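Local coordinates for protein-glutamine gamma-glutamyltransferase 2 (Pagrus major, PDB 1G0D), which catalyses, probably in a calcium-dependent manner, the cross-linking of peptide-bound glutamine to lysine side chains and other primary amines, releasing ammonia, at residues A[247-252]-A[272-277]; A[254-259]-A[279-284]. All coordinates share one frame; numbering follows the deposited sequence.

Interaction 1. Residues A[247-252]-A[272-277]; sequences YRWTGS and CWVFAA
The indole of W273 takes Y247 at its edge, where CA of Y247 lies near the ring plane, 4.1 Å from CZ2. Water 1 sits at the same ring's edge, also in plane, while CG2 of the neighbouring V274 rests 3.4 Å above one face, offset toward the rim. The indole of W249 receives V274 obliquely. CG1 of the valine comes within 4.0 Å of CD1, and the two side chains cross at about a right angle. With CG1 anti to its backbone N (chi1 180°), V274 sends this methyl to W249, while CG2 lies on the W273 face and also borders CD1 of W249; a branched valine can thus serve both rings.

Helix 272-286, which begins at the active-site cysteine C272, belongs to the papain-like transglutaminase core. W273 follows the cysteine directly and meets Y515, a residue important for catalysis, edge-to-face.

The polar NE1 of W273 is buried, and water 1 satisfies it: the N-H donates over 2.9 Å to the water oxygen. That water in turn donates to the backbone O of W249 at 3.1 Å, fastening the indole to the 247-252 loop. A turn further along the helix, OG of S252 approaches O of A277 at 3.3 Å, a weak hydrogen bond at most; the stronger partner of this hydroxyl is NE1 of W175. A277 has only a CB, 4.0 Å from OG of S252, which is consistent with so close an approach to the helix backbone.

Interaction 2. Residues A[254-259]-A[279-284]; sequences PILQQW and ACTVLR
L256 reaches from helix 253-261 to T281 and V282 of helix 272-286. Its CB points toward the partner helix, and CB and CG form the stem that carries two methyls toward that helix; with CD1 anti to CA (chi2 174°), the chain is extended and CD1 is carried to its far end. CD1 is the busier tip: it meets CG2 of T281 at 3.8 Å, methyl against methyl, the two side chains reaching toward each other tip to tip. The same CD1 lies 4.0 Å from CG2 of V282, which CD2 also approaches, at 4.2 Å. The leucine crosses the valine obliquely, one methyl of V282 serving both of its branches.

The backbones stay well apart, with CA of L256 9.3 Å from CA of V282; a leucine is long enough to bridge that separation, and its fork gives two methyls for the contact. T281 suits its place because it has two characters: the methyl faces the leucine, whereas OG1, anti to the carbonyl carbon, hydrogen-bonds to O of Y177 and so is not left buried without a partner. V282 also touches C188 of helix 184-193, and L256 touches V278 one turn earlier on the partner helix. This is apolar helix-to-helix packing, by which helix 253-261 lies against the helix that begins at C272, in the papain-like α/β core of transglutaminases.

How the interactions relate
Both interactions are buried and share helix 272-286: interaction 1 uses its N-terminal turns beside the active site, interaction 2 its later turns, away from the annotated sites. The loop 247-252 leads directly into helix 253-261, so one run of chain follows the helix. The chemistry changes on the way, from indole rings, a bound water and backbone carbonyls in interaction 1 to methyl groups alone across interaction 2. The two contacts touch, for OG of S252 and OG1 of T281 lie 3.1 Å apart, probably a weak hydrogen bond, and I255 packs its CD1 against CG1 of V274 and its CG1 against the W249 indole.

Interaction 1. Residues A[247-252]-A[272-277]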
ATOM      1  N   TYR A 247      -1.148  -0.150  13.398  1.00 21.72           N
ATOM      2  CA  TYR A 247      -2.595  -0.197  13.211  1.00 21.23           C
ATOM      3  C   TYR A 247      -3.306   1.139  13.499  1.00 20.93           C
ATOM      4  O   TYR A 247      -4.526   1.261  13.324  1.00 19.97           O
ATOM      5  CB  TYR A 247      -3.174  -1.321  14.078  1.00 18.94           C
ATOM      6  CG  TYR A 247      -3.263  -0.930  15.515  1.00 18.85           C
ATOM      7  CD1 TYR A 247      -2.210  -1.181  16.385  1.00 21.96           C
ATOM      8  CD2 TYR A 247      -4.369  -0.231  15.998  1.00 19.45           C
ATOM      9  CE1 TYR A 247      -2.243  -0.736  17.709  1.00 19.30           C
ATOM     10  CE2 TYR A 247      -4.418   0.221  17.313  1.00 20.58           C
ATOM     11  CZ  TYR A 247      -3.346  -0.031  18.170  1.00 20.65           C
ATOM     12  OH  TYR A 247      -3.381   0.427  19.475  1.00 17.58           O
ATOM     13  N   ARG A 248      -2.530   2.139  13.916  1.00 18.87           N
ATOM     14  CA  ARG A 248      -3.057   3.459  14.244  1.00 15.56           C
ATOM     15  C   ARG A 248      -3.252   4.379  13.040  1.00 15.50           C
ATOM     16  O   ARG A 248      -4.182   5.158  12.996  1.00 17.62           O
ATOM     17  CB  ARG A 248      -2.100   4.187  15.214  1.00 15.39           C
ATOM     18  CG  ARG A 248      -2.207   3.809  16.690  1.00 19.10           C
ATOM     19  CD  ARG A 248      -3.278   4.596  17.401  1.00 18.68           C
ATOM     20  NE  ARG A 248      -2.745   5.496  18.421  1.00 24.29           N
ATOM     21  CZ  ARG A 248      -3.304   6.665  18.723  1.00 29.43           C
ATOM     22  NH1 ARG A 248      -2.765   7.422  19.658  1.00 32.13           N
ATOM     23  NH2 ARG A 248      -4.397   7.090  18.072  1.00 33.47           N
ATOM     24  N   TRP A 249      -2.353   4.318  12.076  1.00 15.89           N
ATOM     25  CA  TRP A 249      -2.440   5.226  10.961  1.00 16.78           C
ATOM     26  C   TRP A 249      -3.626   5.074  10.042  1.00 18.97           C
ATOM     27  O   TRP A 249      -4.002   3.968   9.664  1.00 20.29           O
ATOM     28  CB  TRP A 249      -1.175   5.153  10.123  1.00 16.59           C
ATOM     29  CG  TRP A 249       0.134   5.073  10.876  1.00 11.52           C
ATOM     30  CD1 TRP A 249       0.906   3.962  10.998  1.00  8.89           C
ATOM     31  CD2 TRP A 249       0.921   6.162  11.398  1.00 11.53           C
ATOM     32  NE1 TRP A 249       2.118   4.280  11.543  1.00 11.38           N
ATOM     33  CE2 TRP A 249       2.169   5.621  11.803  1.00 12.17           C
ATOM     34  CE3 TRP A 249       0.703   7.538  11.560  1.00 12.50           C
ATOM     35  CZ2 TRP A 249       3.209   6.405  12.359  1.00  9.00           C
ATOM     36  CZ3 TRP A 249       1.742   8.324  12.110  1.00 11.08           C
ATOM     37  CH2 TRP A 249       2.981   7.745  12.500  1.00  7.38           C
ATOM     38  N   THR A 250      -4.202   6.213   9.664  1.00 19.47           N
ATOM     39  CA  THR A 250      -5.332   6.230   8.735  1.00 16.55           C
ATOM     40  C   THR A 250      -4.926   6.876   7.409  1.00 15.55           C
ATOM     41  O   THR A 250      -5.754   7.052   6.520  1.00 14.85           O
ATOM     42  CB  THR A 250      -6.510   7.002   9.312  1.00 14.21           C
ATOM     43  OG1 THR A 250      -6.044   8.129  10.073  1.00 12.88           O
ATOM     44  CG2 THR A 250      -7.295   6.088  10.208  1.00 12.48           C
ATOM     45  N   GLY A 251      -3.635   7.207   7.282  1.00 15.67           N
ATOM     46  CA  GLY A 251      -3.122   7.838   6.077  1.00 14.99           C
ATOM     47  C   GLY A 251      -1.611   7.976   5.961  1.00 15.24           C
ATOM     48  O   GLY A 251      -0.890   7.868   6.944  1.00 15.91           O
ATOM     49  N   SER A 252      -1.134   8.285   4.757  1.00 14.54           N
ATOM     50  CA  SER A 252       0.301   8.394   4.517  1.00 13.80           C
ATOM     51  C   SER A 252       0.966   9.721   4.763  1.00 15.30           C
ATOM     52  O   SER A 252       2.155   9.761   5.032  1.00 19.77           O
ATOM     53  CB  SER A 252       0.614   7.960   3.088  1.00 11.54           C
ATOM     54  OG  SER A 252      -0.099   6.765   2.767  1.00 16.92           O
ATOM     55  N   CYS A 272       3.412  -4.349   6.915  1.00 17.44           N
ATOM     56  CA  CYS A 272       3.201  -4.453   5.474  1.00 13.77           C
ATOM     57  C   CYS A 272       2.173  -3.570   4.776  1.00 15.06           C
ATOM     58  O   CYS A 272       2.542  -2.917   3.801  1.00 22.05           O
ATOM     59  CB  CYS A 272       3.053  -5.910   5.035  1.00 11.54           C
ATOM     60  SG  CYS A 272       1.500  -6.637   5.301  1.00 11.88           S
ATOM     61  N   TRP A 273       0.929  -3.489   5.232  1.00 16.20           N
ATOM     62  CA  TRP A 273      -0.034  -2.606   4.535  1.00 16.35           C
ATOM     63  C   TRP A 273       0.259  -1.086   4.695  1.00 17.19           C
ATOM     64  O   TRP A 273      -0.182  -0.286   3.866  1.00 19.97           O
ATOM     65  CB  TRP A 273      -1.491  -2.909   4.947  1.00 14.32           C
ATOM     66  CG  TRP A 273      -1.788  -2.366   6.260  1.00 15.69           C
ATOM     67  CD1 TRP A 273      -2.257  -1.118   6.546  1.00 16.24           C
ATOM     68  CD2 TRP A 273      -1.492  -2.984   7.511  1.00 15.09           C
ATOM     69  NE1 TRP A 273      -2.259  -0.914   7.898  1.00 14.78           N
ATOM     70  CE2 TRP A 273      -1.790  -2.048   8.519  1.00 18.42           C
ATOM     71  CE3 TRP A 273      -0.996  -4.239   7.882  1.00 13.09           C
ATOM     72  CZ2 TRP A 273      -1.609  -2.329   9.878  1.00 15.38           C
ATOM     73  CZ3 TRP A 273      -0.817  -4.517   9.216  1.00 10.87           C
ATOM     74  CH2 TRP A 273      -1.121  -3.567  10.200  1.00 14.78           C
ATOM     75  N   VAL A 274       0.978  -0.676   5.744  1.00 14.33           N
ATOM     76  CA  VAL A 274       1.341   0.741   5.917  1.00 11.49           C
ATOM     77  C   VAL A 274       2.491   1.158   4.957  1.00 13.24           C
ATOM     78  O   VAL A 274       2.587   2.329   4.562  1.00 16.26           O
ATOM     79  CB  VAL A 274       1.820   1.029   7.350  1.00  8.33           C
ATOM     80  CG1 VAL A 274       2.176   2.468   7.473  1.00  7.69           C
ATOM     81  CG2 VAL A 274       0.760   0.738   8.312  1.00  8.76           C
ATOM     82  N   PHE A 275       3.351   0.194   4.596  1.00 14.35           N
ATOM     83  CA  PHE A 275       4.482   0.391   3.672  1.00 11.46           C
ATOM     84  C   PHE A 275       3.884   0.521   2.279  1.00 12.93           C
ATOM     85  O   PHE A 275       4.307   1.343   1.491  1.00 14.10           O
ATOM     86  CB  PHE A 275       5.398  -0.844   3.579  1.00 13.06           C
ATOM     87  CG  PHE A 275       6.137  -1.178   4.825  1.00 14.59           C
ATOM     88  CD1 PHE A 275       6.365  -0.217   5.804  1.00 17.36           C
ATOM     89  CD2 PHE A 275       6.508  -2.508   5.068  1.00 18.84           C
ATOM     90  CE1 PHE A 275       6.927  -0.574   7.017  1.00 22.03           C
ATOM     91  CE2 PHE A 275       7.076  -2.896   6.284  1.00 18.26           C
ATOM     92  CZ  PHE A 275       7.284  -1.929   7.263  1.00 24.01           C
ATOM     93  N   ALA A 276       2.933  -0.354   1.960  1.00 11.54           N
ATOM     94  CA  ALA A 276       2.300  -0.345   0.653  1.00  9.23           C
ATOM     95  C   ALA A 276       1.533   0.967   0.435  1.00 13.13           C
ATOM     96  O   ALA A 276       1.726   1.622  -0.598  1.00 17.67           O
ATOM     97  CB  ALA A 276       1.388  -1.531   0.524  1.00  2.38           C
ATOM     98  N   ALA A 277       0.688   1.358   1.396  1.00 12.25           N
ATOM     99  CA  ALA A 277      -0.069   2.607   1.313  1.00 10.53           C
ATOM    100  C   ALA A 277       0.865   3.779   1.151  1.00 13.94           C
ATOM    101  O   ALA A 277       0.618   4.607   0.317  1.00 21.45           O
ATOM    102  CB  ALA A 277      -0.845   2.811   2.519  1.00 15.07           C
TER
HETATM  103  O   HOH W   1      -2.651   1.217   9.814  1.00 31.99           O

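Interaction 2. Residues A[254-259]-A[279-284]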
ATOM      1  N   PRO A 254       0.902  11.901   7.369  1.00 15.30           N
ATOM      2  CA  PRO A 254       1.547  12.138   8.673  1.00 14.05           C
ATOM      3  C   PRO A 254       2.886  11.434   8.849  1.00 13.68           C
ATOM      4  O   PRO A 254       3.772  11.921   9.536  1.00 17.24           O
ATOM      5  CB  PRO A 254       0.499  11.671   9.680  1.00 14.79           C
ATOM      6  CG  PRO A 254      -0.797  11.683   8.925  1.00 13.82           C
ATOM      7  CD  PRO A 254      -0.398  11.233   7.542  1.00 15.97           C
ATOM      8  N   ILE A 255       3.031  10.281   8.218  1.00 14.66           N
ATOM      9  CA  ILE A 255       4.278   9.532   8.264  1.00 12.85           C
ATOM     10  C   ILE A 255       5.340  10.298   7.462  1.00 15.04           C
ATOM     11  O   ILE A 255       6.475  10.454   7.911  1.00 14.93           O
ATOM     12  CB  ILE A 255       4.104   8.159   7.616  1.00 11.26           C
ATOM     13  CG1 ILE A 255       3.221   7.287   8.488  1.00  7.49           C
ATOM     14  CG2 ILE A 255       5.426   7.554   7.353  1.00  8.74           C
ATOM     15  CD1 ILE A 255       2.622   6.140   7.735  1.00  7.12           C
ATOM     16  N   LEU A 256       4.966  10.758   6.263  1.00 18.92           N
ATOM     17  CA  LEU A 256       5.887  11.508   5.405  1.00 17.94           C
ATOM     18  C   LEU A 256       6.284  12.861   6.010  1.00 17.81           C
ATOM     19  O   LEU A 256       7.459  13.221   6.009  1.00 15.41           O
ATOM     20  CB  LEU A 256       5.289  11.705   4.005  1.00 19.39           C
ATOM     21  CG  LEU A 256       5.018  10.449   3.149  1.00 20.68           C
ATOM     22  CD1 LEU A 256       4.287  10.825   1.851  1.00 14.36           C
ATOM     23  CD2 LEU A 256       6.323   9.773   2.796  1.00 18.54           C
ATOM     24  N   GLN A 257       5.335  13.615   6.552  1.00 18.99           N
ATOM     25  CA  GLN A 257       5.724  14.896   7.121  1.00 22.19           C
ATOM     26  C   GLN A 257       6.657  14.665   8.317  1.00 25.47           C
ATOM     27  O   GLN A 257       7.619  15.411   8.513  1.00 26.17           O
ATOM     28  CB  GLN A 257       4.495  15.725   7.535  1.00 26.20           C
ATOM     29  CG  GLN A 257       3.488  16.058   6.414  1.00 36.01           C
ATOM     30  CD  GLN A 257       3.971  17.126   5.381  1.00 47.12           C
ATOM     31  OE1 GLN A 257       5.135  17.544   5.382  1.00 52.94           O
ATOM     32  NE2 GLN A 257       3.059  17.562   4.497  1.00 47.82           N
ATOM     33  N   GLN A 258       6.393  13.614   9.091  1.00 26.00           N
ATOM     34  CA  GLN A 258       7.204  13.276  10.268  1.00 24.87           C
ATOM     35  C   GLN A 258       8.633  12.882   9.892  1.00 24.49           C
ATOM     36  O   GLN A 258       9.585  13.324  10.519  1.00 26.84           O
ATOM     37  CB  GLN A 258       6.533  12.140  11.030  1.00 27.20           C
ATOM     38  CG  GLN A 258       7.111  11.877  12.399  1.00 36.01           C
ATOM     39  CD  GLN A 258       6.320  10.828  13.215  1.00 41.91           C
ATOM     40  OE1 GLN A 258       6.919   9.872  13.740  1.00 39.27           O
ATOM     41  NE2 GLN A 258       4.982  11.010  13.331  1.00 38.55           N
ATOM     42  N   TRP A 259       8.762  12.027   8.876  1.00 22.51           N
ATOM     43  CA  TRP A 259      10.051  11.578   8.343  1.00 19.63           C
ATOM     44  C   TRP A 259      10.917  12.784   7.873  1.00 22.72           C
ATOM     45  O   TRP A 259      12.109  12.882   8.160  1.00 24.29           O
ATOM     46  CB  TRP A 259       9.790  10.649   7.150  1.00 15.57           C
ATOM     47  CG  TRP A 259      11.016  10.277   6.389  1.00 15.11           C
ATOM     48  CD1 TRP A 259      11.896   9.281   6.702  1.00 18.51           C
ATOM     49  CD2 TRP A 259      11.498  10.866   5.158  1.00 19.55           C
ATOM     50  NE1 TRP A 259      12.898   9.204   5.749  1.00 21.95           N
ATOM     51  CE2 TRP A 259      12.679  10.163   4.793  1.00 18.99           C
ATOM     52  CE3 TRP A 259      11.049  11.908   4.334  1.00 17.11           C
ATOM     53  CZ2 TRP A 259      13.410  10.474   3.642  1.00 13.15           C
ATOM     54  CZ3 TRP A 259      11.779  12.214   3.184  1.00 15.43           C
ATOM     55  CH2 TRP A 259      12.945  11.495   2.852  1.00 19.36           C
ATOM     56  N   ALA A 279       3.793   3.706  -0.111  1.00 17.70           N
ATOM     57  CA  ALA A 279       4.428   3.560  -1.442  1.00 16.78           C
ATOM     58  C   ALA A 279       3.448   4.090  -2.460  1.00 18.99           C
ATOM     59  O   ALA A 279       3.835   4.787  -3.393  1.00 23.92           O
ATOM     60  CB  ALA A 279       4.752   2.060  -1.780  1.00 15.87           C
ATOM     61  N   CYS A 280       2.176   3.742  -2.278  1.00 15.31           N
ATOM     62  CA  CYS A 280       1.139   4.199  -3.172  1.00 12.82           C
ATOM     63  C   CYS A 280       1.051   5.701  -3.217  1.00 11.37           C
ATOM     64  O   CYS A 280       0.947   6.249  -4.287  1.00 18.55           O
ATOM     65  CB  CYS A 280      -0.206   3.673  -2.738  1.00 13.91           C
ATOM     66  SG  CYS A 280      -1.499   3.893  -3.943  1.00 14.24           S
ATOM     67  N   THR A 281       1.088   6.368  -2.070  1.00 12.55           N
ATOM     68  CA  THR A 281       0.983   7.837  -2.008  1.00  9.27           C
ATOM     69  C   THR A 281       2.070   8.532  -2.798  1.00 12.65           C
ATOM     70  O   THR A 281       1.831   9.515  -3.485  1.00 15.11           O
ATOM     71  CB  THR A 281       1.106   8.357  -0.567  1.00  8.20           C
ATOM     72  OG1 THR A 281      -0.175   8.344   0.068  1.00  9.76           O
ATOM     73  CG2 THR A 281       1.579   9.763  -0.557  1.00  4.04           C
ATOM     74  N   VAL A 282       3.282   8.019  -2.682  1.00 13.20           N
ATOM     75  CA  VAL A 282       4.413   8.618  -3.353  1.00 14.07           C
ATOM     76  C   VAL A 282       4.464   8.339  -4.857  1.00 14.80           C
ATOM     77  O   VAL A 282       4.760   9.225  -5.636  1.00 20.17           O
ATOM     78  CB  VAL A 282       5.764   8.149  -2.665  1.00 14.93           C
ATOM     79  CG1 VAL A 282       6.977   8.683  -3.456  1.00 15.58           C
ATOM     80  CG2 VAL A 282       5.810   8.654  -1.193  1.00 10.00           C
ATOM     81  N   LEU A 283       4.190   7.117  -5.274  1.00 13.52           N
ATOM     82  CA  LEU A 283       4.247   6.811  -6.692  1.00 10.14           C
ATOM     83  C   LEU A 283       3.051   7.527  -7.390  1.00 12.69           C
ATOM     84  O   LEU A 283       3.201   8.171  -8.438  1.00 13.75           O
ATOM     85  CB  LEU A 283       4.258   5.283  -6.868  1.00  6.86           C
ATOM     86  CG  LEU A 283       5.506   4.614  -6.249  1.00  7.42           C
ATOM     87  CD1 LEU A 283       5.242   3.154  -6.036  1.00  2.00           C
ATOM     88  CD2 LEU A 283       6.731   4.794  -7.136  1.00  2.00           C
ATOM     89  N   ARG A 284       1.867   7.460  -6.790  1.00 13.18           N
ATOM     90  CA  ARG A 284       0.734   8.177  -7.364  1.00 10.86           C
ATOM     91  C   ARG A 284       1.164   9.648  -7.499  1.00 12.88           C
ATOM     92  O   ARG A 284       1.065  10.221  -8.559  1.00 18.05           O
ATOM     93  CB  ARG A 284      -0.489   8.033  -6.471  1.00  2.00           C
ATOM     94  CG  ARG A 284      -1.328   6.875  -6.895  1.00  2.00           C
ATOM     95  CD  ARG A 284      -2.682   6.842  -6.231  1.00  2.00           C
ATOM     96  NE  ARG A 284      -3.260   5.497  -6.367  1.00  3.51           N
ATOM     97  CZ  ARG A 284      -4.489   5.173  -5.983  1.00  4.49           C
ATOM     98  NH1 ARG A 284      -5.264   6.099  -5.438  1.00  3.64           N
ATOM     99  NH2 ARG A 284      -4.963   3.940  -6.152  1.00  2.00           N
TER